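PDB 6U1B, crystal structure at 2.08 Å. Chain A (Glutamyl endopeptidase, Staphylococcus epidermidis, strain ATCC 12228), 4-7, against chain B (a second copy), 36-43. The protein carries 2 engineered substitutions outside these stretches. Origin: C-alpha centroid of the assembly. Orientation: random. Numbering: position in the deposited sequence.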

ATOM      1  N   LYS A   4      -0.373  -9.838   9.351  1.00 32.70           N
ATOM      2  CA  LYS A   4      -1.748  -9.425   9.070  1.00 31.23           C
ATOM      3  C   LYS A   4      -1.780  -8.040   8.424  1.00 33.97           C
ATOM      4  O   LYS A   4      -0.821  -7.268   8.550  1.00 28.53           O
ATOM      5  N   SER A   5      -2.874  -7.738   7.723  1.00 28.71           N
ATOM      6  CA  SER A   5      -3.024  -6.457   7.045  1.00 27.39           C
ATOM      7  C   SER A   5      -4.508  -6.181   6.846  1.00 24.99           C
ATOM      8  O   SER A   5      -5.344  -7.084   6.931  1.00 19.73           O
ATOM      9  N   TYR A   6      -4.827  -4.913   6.596  1.00 20.89           N
ATOM     10  CA  TYR A   6      -6.200  -4.489   6.307  1.00 18.01           C
ATOM     11  C   TYR A   6      -6.124  -3.384   5.262  1.00 16.25           C
ATOM     12  O   TYR A   6      -6.283  -2.196   5.566  1.00 15.79           O
ATOM     13  N   PRO A   7      -5.846  -3.748   4.007  1.00 18.69           N
ATOM     14  CA  PRO A   7      -5.597  -2.714   2.985  1.00 16.20           C
ATOM     15  C   PRO A   7      -6.826  -1.903   2.608  1.00 13.00           C
ATOM     16  O   PRO A   7      -6.665  -0.767   2.146  1.00 12.88           O
TER
ATOM     17  N   PRO B  36      -4.554  -5.053  17.507  1.00 14.89           N
ATOM     18  CA  PRO B  36      -5.237  -6.354  17.479  1.00 19.00           C
ATOM     19  C   PRO B  36      -6.295  -6.363  16.385  1.00 15.84           C
ATOM     20  O   PRO B  36      -7.067  -5.412  16.242  1.00 17.30           O
ATOM     21  N   ILE B  37      -6.309  -7.433  15.598  1.00 17.30           N
ATOM     22  CA  ILE B  37      -7.241  -7.553  14.485  1.00 24.22           C
ATOM     23  C   ILE B  37      -7.473  -9.031  14.205  1.00 23.18           C
ATOM     24  O   ILE B  37      -6.529  -9.829  14.203  1.00 19.49           O
ATOM     25  N   ASP B  38      -8.744  -9.394  14.004  1.00 22.94           N
ATOM     26  CA  ASP B  38      -9.142 -10.747  13.603  1.00 24.84           C
ATOM     27  C   ASP B  38      -8.531 -11.816  14.512  1.00 23.98           C
ATOM     28  O   ASP B  38      -7.950 -12.804  14.053  1.00 26.83           O
ATOM     29  N   GLY B  39      -8.628 -11.592  15.826  1.00 25.57           N
ATOM     30  CA  GLY B  39      -8.057 -12.497  16.804  1.00 19.49           C
ATOM     31  C   GLY B  39      -6.545 -12.480  16.915  1.00 22.83           C
ATOM     32  O   GLY B  39      -6.004 -13.025  17.890  1.00 20.90           O
ATOM     33  N   GLY B  40      -5.845 -11.886  15.950  1.00 25.43           N
ATOM     34  CA  GLY B  40      -4.395 -11.816  15.963  1.00 22.64           C
ATOM     35  C   GLY B  40      -3.909 -10.385  16.099  1.00 17.51           C
ATOM     36  O   GLY B  40      -4.550  -9.585  16.785  1.00 17.14           O
ATOM     37  N   TYR B  41      -2.792 -10.037  15.463  1.00 19.80           N
ATOM     38  CA  TYR B  41      -2.343  -8.653  15.517  1.00 17.58           C
ATOM     39  C   TYR B  41      -1.649  -8.270  14.223  1.00 17.69           C
ATOM     40  O   TYR B  41      -1.096  -9.115  13.511  1.00 18.39           O
ATOM     41  N   MET B  42      -1.701  -6.971  13.945  1.00 15.63           N
ATOM     42  CA  MET B  42      -0.909  -6.288  12.938  1.00 13.68           C
ATOM     43  C   MET B  42       0.103  -5.422  13.678  1.00 13.84           C
ATOM     44  O   MET B  42      -0.194  -4.907  14.758  1.00 14.37           O
ATOM     45  N   SER B  43       1.302  -5.274  13.130  1.00 13.09           N
ATOM     46  CA  SER B  43       2.272  -4.361  13.714  1.00 13.69           C
ATOM     47  C   SER B  43       2.846  -3.477  12.618  1.00 12.98           C
ATOM     48  O   SER B  43       2.804  -3.813  11.434  1.00 12.37           O
TER

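This is a small, mostly apolar contact in which an irregular segment of one copy lies across a β-hairpin of the other, held by van der Waals packing and two bridging waters, with no direct hydrogen bond between the stretches. Together the two sides bury 328 Å², and K4(A) contributes the most covered area of any residue.

The hairpin sets the platform. I37(B) to G40(B) form a type I' turn, closed by I37(B) N to G40(B) O at 3.0 Å and G40(B) N to I37(B) O at 2.8 Å. Such turns need positive phi at their two central positions, here D38(B) and G39(B); glycine adopts this conformation readily, and an aspartate tolerates it better than most residues.

K4(A) lies closest to the hairpin in backbone terms, its CA 5.1 Å from the CA of M42(B). Its CB points toward the other stretch, and chi1 to chi4 of m, t, t and p carry an extended chain along the hairpin before the last torsion bends the amino group. The methylenes do the packing: CB of K4(A) lies 3.5 Å from O of Y41(B), CD is 3.8 Å from CG2 of I37(B), and CE comes within 3.4 Å of O of I37(B) and 3.9 Å of CB of D38(B). Lysine suits this exposed place because its long aliphatic stem can cover the hairpin, and its amino group makes no hydrogen bond to the other stretch. NZ of K4(A) ends 4.0 Å from CA of G40(B). The absence of a side chain matters there, since an ideal CB on G40(B) would fall 2.6 Å from NZ of K4(A), a clash.

Farther along, Y6(A) also points toward the hairpin, with chi1 t. CB of Y6(A) meets CD1 of I37(B) at 3.9 Å and CE of M42(B) at 4.1 Å, forming a small apolar cluster; tyrosine suits it by offering an apolar CB and a ring, which the isoleucine methyl approaches obliquely. I37(B) points toward chain A with both chi1 and chi2 t, an extended form that lets a buried, branched side chain touch K4(A) through CG2 and Y6(A) through CD1. M42(B) starts sideways, yet its flexible thioether chain, t, t and m, brings its end nearer: CE of M42(B) lies 3.6 Å from CA of S5(A) and 3.7 Å from N of Y6(A), while CG is 3.7 Å from O of K4(A). An unbranched side chain is well fitted to fill such a space beside a backbone.

S5(A) and Y41(B), both chi1 p, point away; the small serine leaves its backbone open to the methionine methyl, and Y41(B) meets chain A through its backbone O.

Water supplies the polar links. Water 1 donates to O of K4(A) at 3.2 Å and accepts from N of S43(B) at 3.0 Å, joining backbone to backbone. D38(B) points toward chain A with chi1 m, and its carboxylate suits an exposed turn where it can accept from water. Water 2 donates to OD1 of D38(B) at 2.8 Å and, weakly, to O of S5(A) at 3.4 Å; OD2 of D38(B) is satisfied elsewhere in the structure.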

ATOM      1  CB  LYS A   4      -2.592  -9.429  10.346  1.00 29.03           C
ATOM      2  CG  LYS A   4      -3.153 -10.798  10.706  1.00 35.44           C
ATOM      3  CD  LYS A   4      -4.124 -10.709  11.875  1.00 31.34           C
ATOM      4  CE  LYS A   4      -5.030 -11.941  11.944  1.00 29.22           C
ATOM      5  NZ  LYS A   4      -4.264 -13.204  12.199  1.00 33.92           N
ATOM      6  CB  SER A   5      -2.280  -6.434   5.701  1.00 23.15           C
ATOM      7  OG  SER A   5      -2.912  -7.273   4.752  1.00 27.04           O
ATOM      8  CB  TYR A   6      -6.909  -4.033   7.584  1.00 14.88           C
ATOM      9  CG  TYR A   6      -8.423  -3.982   7.494  1.00 16.59           C
ATOM     10  CD1 TYR A   6      -9.175  -5.152   7.438  1.00 17.51           C
ATOM     11  CD2 TYR A   6      -9.098  -2.765   7.473  1.00 14.85           C
ATOM     12  CE1 TYR A   6     -10.565  -5.108   7.362  1.00 16.65           C
ATOM     13  CE2 TYR A   6     -10.484  -2.707   7.394  1.00 15.26           C
ATOM     14  CZ  TYR A   6     -11.214  -3.880   7.345  1.00 15.87           C
ATOM     15  OH  TYR A   6     -12.593  -3.823   7.267  1.00 14.91           O
ATOM     16  CB  PRO A   7      -5.081  -3.519   1.784  1.00 18.58           C
ATOM     17  CG  PRO A   7      -5.730  -4.866   1.950  1.00 15.93           C
ATOM     18  CD  PRO A   7      -5.724  -5.110   3.459  1.00 13.67           C
TER
ATOM     19  CB  PRO B  36      -5.857  -6.474  18.879  1.00 15.77           C
ATOM     20  CG  PRO B  36      -6.002  -5.082  19.353  1.00 18.85           C
ATOM     21  CD  PRO B  36      -4.912  -4.262  18.695  1.00 15.28           C
ATOM     22  CB  ILE B  37      -6.717  -6.802  13.236  1.00 21.58           C
ATOM     23  CG1 ILE B  37      -7.688  -6.966  12.054  1.00 19.75           C
ATOM     24  CG2 ILE B  37      -5.284  -7.243  12.899  1.00 16.90           C
ATOM     25  CD1 ILE B  37      -7.355  -6.086  10.846  1.00 18.32           C
ATOM     26  CB  ASP B  38      -8.778 -10.999  12.138  1.00 21.65           C
ATOM     27  CG  ASP B  38      -9.524 -10.070  11.184  1.00 33.28           C
ATOM     28  OD1 ASP B  38      -9.311 -10.171   9.952  1.00 39.10           O
ATOM     29  OD2 ASP B  38     -10.329  -9.234  11.661  1.00 41.84           O
ATOM     30  CB  TYR B  41      -1.395  -8.382  16.705  1.00 15.32           C
ATOM     31  CG  TYR B  41      -0.067  -9.083  16.593  1.00 17.33           C
ATOM     32  CD1 TYR B  41       1.007  -8.480  15.938  1.00 15.99           C
ATOM     33  CD2 TYR B  41       0.117 -10.356  17.134  1.00 17.26           C
ATOM     34  CE1 TYR B  41       2.225  -9.120  15.820  1.00 16.14           C
ATOM     35  CE2 TYR B  41       1.337 -11.006  17.022  1.00 20.02           C
ATOM     36  CZ  TYR B  41       2.386 -10.383  16.365  1.00 20.29           C
ATOM     37  OH  TYR B  41       3.604 -11.004  16.250  1.00 24.94           O
ATOM     38  CB  MET B  42      -1.812  -5.415  12.048  1.00 13.42           C
ATOM     39  CG  MET B  42      -1.088  -4.544  11.013  1.00 28.51           C
ATOM     40  SD  MET B  42      -2.237  -3.414  10.162  1.00 39.39           S
ATOM     41  CE  MET B  42      -3.642  -4.502  10.033  1.00 14.11           C
ATOM     42  CB  SER B  43       3.411  -5.096  14.449  1.00 10.76           C
ATOM     43  OG  SER B  43       4.255  -5.762  13.523  1.00 13.82           O
TER
HETATM   44  O   HOH W   1       1.650  -6.901  10.581  1.00 21.92           O
HETATM   45  O   HOH W   2      -8.200  -8.652   7.927  1.00 33.36           O